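Local coordinates for protein proliferating cell nuclear antigen (Entamoeba histolytica, PDB 3P91) that probably encircles DNA as a trimeric sliding ring and raises the processivity of DNA polymerase delta during replication, at residues V50-L55 and E128-P133; T31-S36 and I40-M45. All blocks are in the same frame, centred on the assembly; numbering follows the deposited sequence.

How the interactions relate
Both contacts use the large antiparallel sheet of the subunit, and their centres lie about 10 Å apart. Strand 39-45, the second partner of interaction 2, is followed in the chain and in the sheet by strand 52-57, which carries L52 of interaction 1. Two probable backbone hydrogen bonds join them: V53 N to C44 O at 2.7 Å, and L55 N to V42 O, also 2.7 Å. Interaction 2 is thus a local hairpin inside the sheet, whereas interaction 1 lays the connecting segment 128-133 across its outer side. M45 and Q43 bridge the two by packing on L52 and I132 respectively, beside what is, as in other PCNAs, probably the partner-binding surface.

Interaction 1 (V50-L55 and E128-P133); sequences VSLVSL and ESVEIP
L52 and V130 meet tip to tip, and this is the main apolar contact between strand 52-55 and the irregular segment 128-133. The CD2 methyl of L52 stands 3.5 Å from V130 CG2, and the same V130 methyl is 3.9 Å from L52 CD1, which means that one valine branch sits against both ends of the leucine fork. The V130 methyl that does the touching is the one placed between its own backbone N and carbonyl carbon, while CG1 lies anti to the carbonyl carbon (chi1 -59°). L52 has a chi1 of -139°, away from a staggered value, a sign of either some strain or limited precision at this position. A looser apolar contact follows, with L52 CD1 4.4 Å from I132 CG2.

The backbones stay well separated: the nearest CA atoms, L52 and I132, are 7.5 Å apart, and only 173 Å² is buried in total. Segment 128-133 belongs to the long link between strands 114-121 and 139-144, the interdomain connector of the PCNA fold, which here runs over the sheet without joining it as a strand. In relatives this connector borders the groove that receives PIP-box peptides, and the apolar patch here is consistent with that role.

Further packing extends the patch within the same chain. L52 also touches M45 and Y252, and P133 rests on Y252 and P237. Polar contacts lie to one side: D46 OD2 accepts hydrogen bonds from V50 N and S51 N, and S51 OG is bonded to Q214 OE1.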
loop_
_atom_site.group_PDB
_atom_site.type_symbol
_atom_site.label_atom_id
_atom_site.label_comp_id
_atom_site.label_asym_id
_atom_site.label_seq_id
_atom_site.Cartn_x
_atom_site.Cartn_y
_atom_site.Cartn_z
ATOM N N VAL A 50 26.940 7.740 -16.661
ATOM C CA VAL A 50 26.991 9.135 -16.259
ATOM C C VAL A 50 27.759 9.251 -14.958
ATOM O O VAL A 50 28.359 10.283 -14.664
ATOM C CB VAL A 50 25.564 9.697 -16.066
ATOM C CG1 VAL A 50 25.552 10.779 -15.016
ATOM C CG2 VAL A 50 25.008 10.209 -17.381
ATOM N N SER A 51 27.744 8.174 -14.185
ATOM C CA SER A 51 28.357 8.178 -12.875
ATOM C C SER A 51 29.055 6.862 -12.607
ATOM O O SER A 51 29.072 5.959 -13.443
ATOM C CB SER A 51 27.299 8.415 -11.803
ATOM O OG SER A 51 26.367 7.344 -11.777
ATOM N N LEU A 52 29.616 6.755 -11.413
ATOM C CA LEU A 52 30.435 5.620 -11.052
ATOM C C LEU A 52 29.898 5.054 -9.759
ATOM O O LEU A 52 29.544 5.804 -8.850
ATOM C CB LEU A 52 31.877 6.087 -10.847
ATOM C CG LEU A 52 33.073 5.284 -11.354
ATOM C CD1 LEU A 52 33.515 4.212 -10.358
ATOM C CD2 LEU A 52 32.771 4.689 -12.720
ATOM N N VAL A 53 29.823 3.729 -9.692
ATOM C CA VAL A 53 29.486 3.035 -8.460
ATOM C C VAL A 53 30.712 2.282 -7.969
ATOM O O VAL A 53 31.432 1.686 -8.762
ATOM C CB VAL A 53 28.344 2.018 -8.670
ATOM C CG1 VAL A 53 27.861 1.498 -7.336
ATOM C CG2 VAL A 53 27.201 2.643 -9.457
ATOM N N SER A 54 30.938 2.310 -6.659
ATOM C CA SER A 54 32.070 1.628 -6.048
ATOM C C SER A 54 31.667 0.909 -4.768
ATOM O O SER A 54 31.450 1.547 -3.745
ATOM C CB SER A 54 33.164 2.632 -5.717
ATOM O OG SER A 54 34.185 2.029 -4.946
ATOM N N LEU A 55 31.582 -0.416 -4.818
ATOM C CA LEU A 55 31.245 -1.195 -3.632
ATOM C C LEU A 55 32.399 -2.045 -3.146
ATOM O O LEU A 55 33.122 -2.657 -3.929
ATOM C CB LEU A 55 30.045 -2.109 -3.888
ATOM C CG LEU A 55 29.805 -3.235 -2.867
ATOM C CD1 LEU A 55 29.166 -2.720 -1.577
ATOM C CD2 LEU A 55 28.957 -4.344 -3.474
ATOM N N GLU A 128 34.337 -2.651 -19.575
ATOM C CA GLU A 128 35.658 -2.109 -19.314
ATOM C C GLU A 128 35.710 -1.807 -17.826
ATOM O O GLU A 128 34.778 -1.207 -17.284
ATOM N N SER A 129 36.777 -2.249 -17.164
ATOM C CA SER A 129 36.992 -1.895 -15.770
ATOM C C SER A 129 37.213 -0.395 -15.705
ATOM O O SER A 129 37.734 0.203 -16.648
ATOM C CB SER A 129 38.207 -2.614 -15.209
ATOM O OG SER A 129 39.368 -2.184 -15.884
ATOM N N VAL A 130 36.811 0.214 -14.598
ATOM C CA VAL A 130 36.879 1.662 -14.477
ATOM C C VAL A 130 37.713 2.082 -13.275
ATOM O O VAL A 130 37.986 1.277 -12.376
ATOM C CB VAL A 130 35.477 2.287 -14.384
ATOM C CG1 VAL A 130 34.671 1.945 -15.618
ATOM C CG2 VAL A 130 34.767 1.806 -13.143
ATOM N N GLU A 131 38.119 3.346 -13.276
ATOM C CA GLU A 131 38.944 3.890 -12.211
ATOM C C GLU A 131 38.247 5.089 -11.597
ATOM O O GLU A 131 37.657 5.903 -12.299
ATOM C CB GLU A 131 40.304 4.317 -12.760
ATOM C CG GLU A 131 40.981 3.279 -13.626
ATOM C CD GLU A 131 41.410 2.070 -12.833
ATOM O OE1 GLU A 131 41.379 0.951 -13.391
ATOM O OE2 GLU A 131 41.780 2.241 -11.650
ATOM N N ILE A 132 38.322 5.195 -10.278
ATOM C CA ILE A 132 37.746 6.330 -9.582
ATOM C C ILE A 132 38.514 7.608 -9.920
ATOM O O ILE A 132 39.693 7.565 -10.259
ATOM C CB ILE A 132 37.696 6.094 -8.048
ATOM C CG1 ILE A 132 39.090 6.200 -7.426
ATOM C CG2 ILE A 132 37.056 4.745 -7.742
ATOM C CD1 ILE A 132 39.152 5.796 -5.961
ATOM N N PRO A 133 37.832 8.754 -9.860
ATOM C CA PRO A 133 38.502 10.018 -10.146
ATOM C C PRO A 133 39.377 10.466 -8.980
ATOM O O PRO A 133 39.255 9.930 -7.877
ATOM C CB PRO A 133 37.335 10.987 -10.341
ATOM C CG PRO A 133 36.225 10.400 -9.558
ATOM C CD PRO A 133 36.382 8.922 -9.663
#

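Interaction 2 (T31-S36 and I40-M45); sequences TNFDCS and IAVQCM
F33 and V42 cross on the inner side of the sheet, with one valine methyl set over the aromatic ring. V42 CG2 lies 3.9 Å from the centroid of the F33 ring and only 10° off the ring normal, which meets the definition of a CH-pi contact over the face. I40 approaches differently: its CG2 is 3.6 Å from F33 CD1 and lies near the ring plane, at the edge. With F33 CG anti to the carbonyl carbon (chi1 -75°), the ring turns one face to V42 and an edge to I40. The two strands, 30-36 and 39-45, form a beta hairpin within the nine-stranded antiparallel sheet of the subunit, and on this inner side L77 of helix 77-84 adds packing to F33 and T31.

Toward the open end of the hairpin the contact turns partly polar. T31 and V42 reach for each other tip to tip, with T31 OG1 3.4 Å from V42 CG1, and the same hydroxyl is 3.4 Å from C44 SG. V42 CG1, anti to its backbone N, points to this threonine while CG2 serves the phenylalanine ring, so the residue divides its two methyls between two partners.

The strands splay here: N32 CA and Q43 CA are 8.2 Å apart, whereas the D34 and A41 CA atoms are 5.1 Å apart, nearer the turn. There D34 and A41 form a hydrogen-bonded antiparallel pair. D34 N donates to A41 O at 3.0 Å, in the carbonyl plane. The return bond, from A41 N to D34 O, is also 3.0 Å long, but its donor is tilted 31° out of the plane of the D34 carbonyl.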
loop_
_atom_site.group_PDB
_atom_site.type_symbol
_atom_site.label_atom_id
_atom_site.label_comp_id
_atom_site.label_asym_id
_atom_site.label_seq_id
_atom_site.Cartn_x
_atom_site.Cartn_y
_atom_site.Cartn_z
ATOM N N THR A 31 25.843 -6.341 -13.261
ATOM C CA THR A 31 27.198 -5.954 -12.901
ATOM C C THR A 31 28.045 -7.142 -12.472
ATOM O O THR A 31 27.530 -8.183 -12.070
ATOM C CB THR A 31 27.213 -4.852 -11.814
ATOM O OG1 THR A 31 28.526 -4.286 -11.726
ATOM C CG2 THR A 31 26.809 -5.407 -10.463
ATOM N N ASN A 32 29.352 -6.982 -12.588
ATOM C CA ASN A 32 30.267 -8.004 -12.143
ATOM C C ASN A 32 30.588 -7.844 -10.675
ATOM O O ASN A 32 30.866 -6.747 -10.197
ATOM C CB ASN A 32 31.557 -7.958 -12.954
ATOM C CG ASN A 32 31.400 -8.564 -14.318
ATOM O OD1 ASN A 32 30.892 -9.673 -14.463
ATOM N ND2 ASN A 32 31.824 -7.835 -15.334
ATOM N N PHE A 33 30.532 -8.957 -9.964
ATOM C CA PHE A 33 30.997 -9.006 -8.600
ATOM C C PHE A 33 32.339 -9.668 -8.628
ATOM O O PHE A 33 32.450 -10.854 -8.915
ATOM C CB PHE A 33 30.041 -9.808 -7.734
ATOM C CG PHE A 33 28.792 -9.075 -7.408
ATOM C CD1 PHE A 33 28.532 -8.675 -6.118
ATOM C CD2 PHE A 33 27.891 -8.749 -8.406
ATOM C CE1 PHE A 33 27.380 -7.984 -5.821
ATOM C CE2 PHE A 33 26.730 -8.058 -8.116
ATOM C CZ PHE A 33 26.475 -7.676 -6.826
ATOM N N ASP A 34 33.365 -8.879 -8.357
ATOM C CA ASP A 34 34.722 -9.378 -8.328
ATOM C C ASP A 34 35.020 -9.865 -6.926
ATOM O O ASP A 34 35.165 -9.080 -5.997
ATOM C CB ASP A 34 35.693 -8.273 -8.740
ATOM C CG ASP A 34 35.399 -7.730 -10.123
ATOM O OD1 ASP A 34 35.129 -6.516 -10.247
ATOM O OD2 ASP A 34 35.431 -8.515 -11.090
ATOM N N CYS A 35 35.087 -11.176 -6.772
ATOM C CA CYS A 35 35.422 -11.759 -5.488
ATOM C C CYS A 35 36.913 -12.081 -5.432
ATOM O O CYS A 35 37.559 -12.303 -6.453
ATOM C CB CYS A 35 34.579 -13.010 -5.247
ATOM S SG CYS A 35 32.823 -12.755 -5.605
ATOM N N SER A 36 37.459 -12.074 -4.230
ATOM C CA SER A 36 38.843 -12.428 -4.031
ATOM C C SER A 36 39.006 -12.635 -2.541
ATOM O O SER A 36 38.040 -12.522 -1.796
ATOM C CB SER A 36 39.765 -11.324 -4.542
ATOM O OG SER A 36 39.790 -10.213 -3.659
ATOM N N ILE A 40 34.376 -8.696 -1.640
ATOM C CA ILE A 40 33.547 -8.565 -2.827
ATOM C C ILE A 40 33.527 -7.100 -3.252
ATOM O O ILE A 40 33.303 -6.201 -2.443
ATOM C CB ILE A 40 32.117 -9.087 -2.575
ATOM C CG1 ILE A 40 32.184 -10.503 -2.001
ATOM C CG2 ILE A 40 31.289 -9.058 -3.853
ATOM C CD1 ILE A 40 30.864 -11.061 -1.582
ATOM N N ALA A 41 33.774 -6.871 -4.531
ATOM C CA ALA A 41 33.921 -5.525 -5.034
ATOM C C ALA A 41 33.085 -5.321 -6.280
ATOM O O ALA A 41 32.876 -6.246 -7.063
ATOM C CB ALA A 41 35.383 -5.236 -5.332
ATOM N N VAL A 42 32.614 -4.094 -6.455
ATOM C CA VAL A 42 31.939 -3.699 -7.678
ATOM C C VAL A 42 32.345 -2.275 -8.050
ATOM O O VAL A 42 32.157 -1.345 -7.281
ATOM C CB VAL A 42 30.408 -3.799 -7.535
ATOM C CG1 VAL A 42 29.711 -3.205 -8.759
ATOM C CG2 VAL A 42 29.995 -5.240 -7.311
ATOM N N GLN A 43 32.933 -2.123 -9.226
ATOM C CA GLN A 43 33.312 -0.819 -9.741
ATOM C C GLN A 43 32.876 -0.740 -11.182
ATOM O O GLN A 43 33.412 -1.445 -12.041
ATOM C CB GLN A 43 34.821 -0.595 -9.657
ATOM C CG GLN A 43 35.287 -0.077 -8.316
ATOM C CD GLN A 43 36.577 0.719 -8.408
ATOM O OE1 GLN A 43 37.186 0.830 -9.478
ATOM N NE2 GLN A 43 37.001 1.279 -7.279
ATOM N N CYS A 44 31.897 0.117 -11.439
ATOM C CA CYS A 44 31.323 0.233 -12.765
ATOM C C CYS A 44 30.518 1.516 -12.858
ATOM O O CYS A 44 30.219 2.150 -11.842
ATOM C CB CYS A 44 30.412 -0.954 -13.037
ATOM S SG CYS A 44 28.967 -0.958 -11.970
ATOM N N MET A 45 30.169 1.887 -14.086
ATOM C CA MET A 45 29.328 3.050 -14.342
ATOM C C MET A 45 27.876 2.709 -14.123
ATOM O O MET A 45 27.478 1.554 -14.253
ATOM C CB MET A 45 29.510 3.534 -15.776
ATOM C CG MET A 45 30.917 3.994 -16.077
ATOM S SD MET A 45 31.031 4.784 -17.681
ATOM C CE MET A 45 30.450 3.477 -18.745
#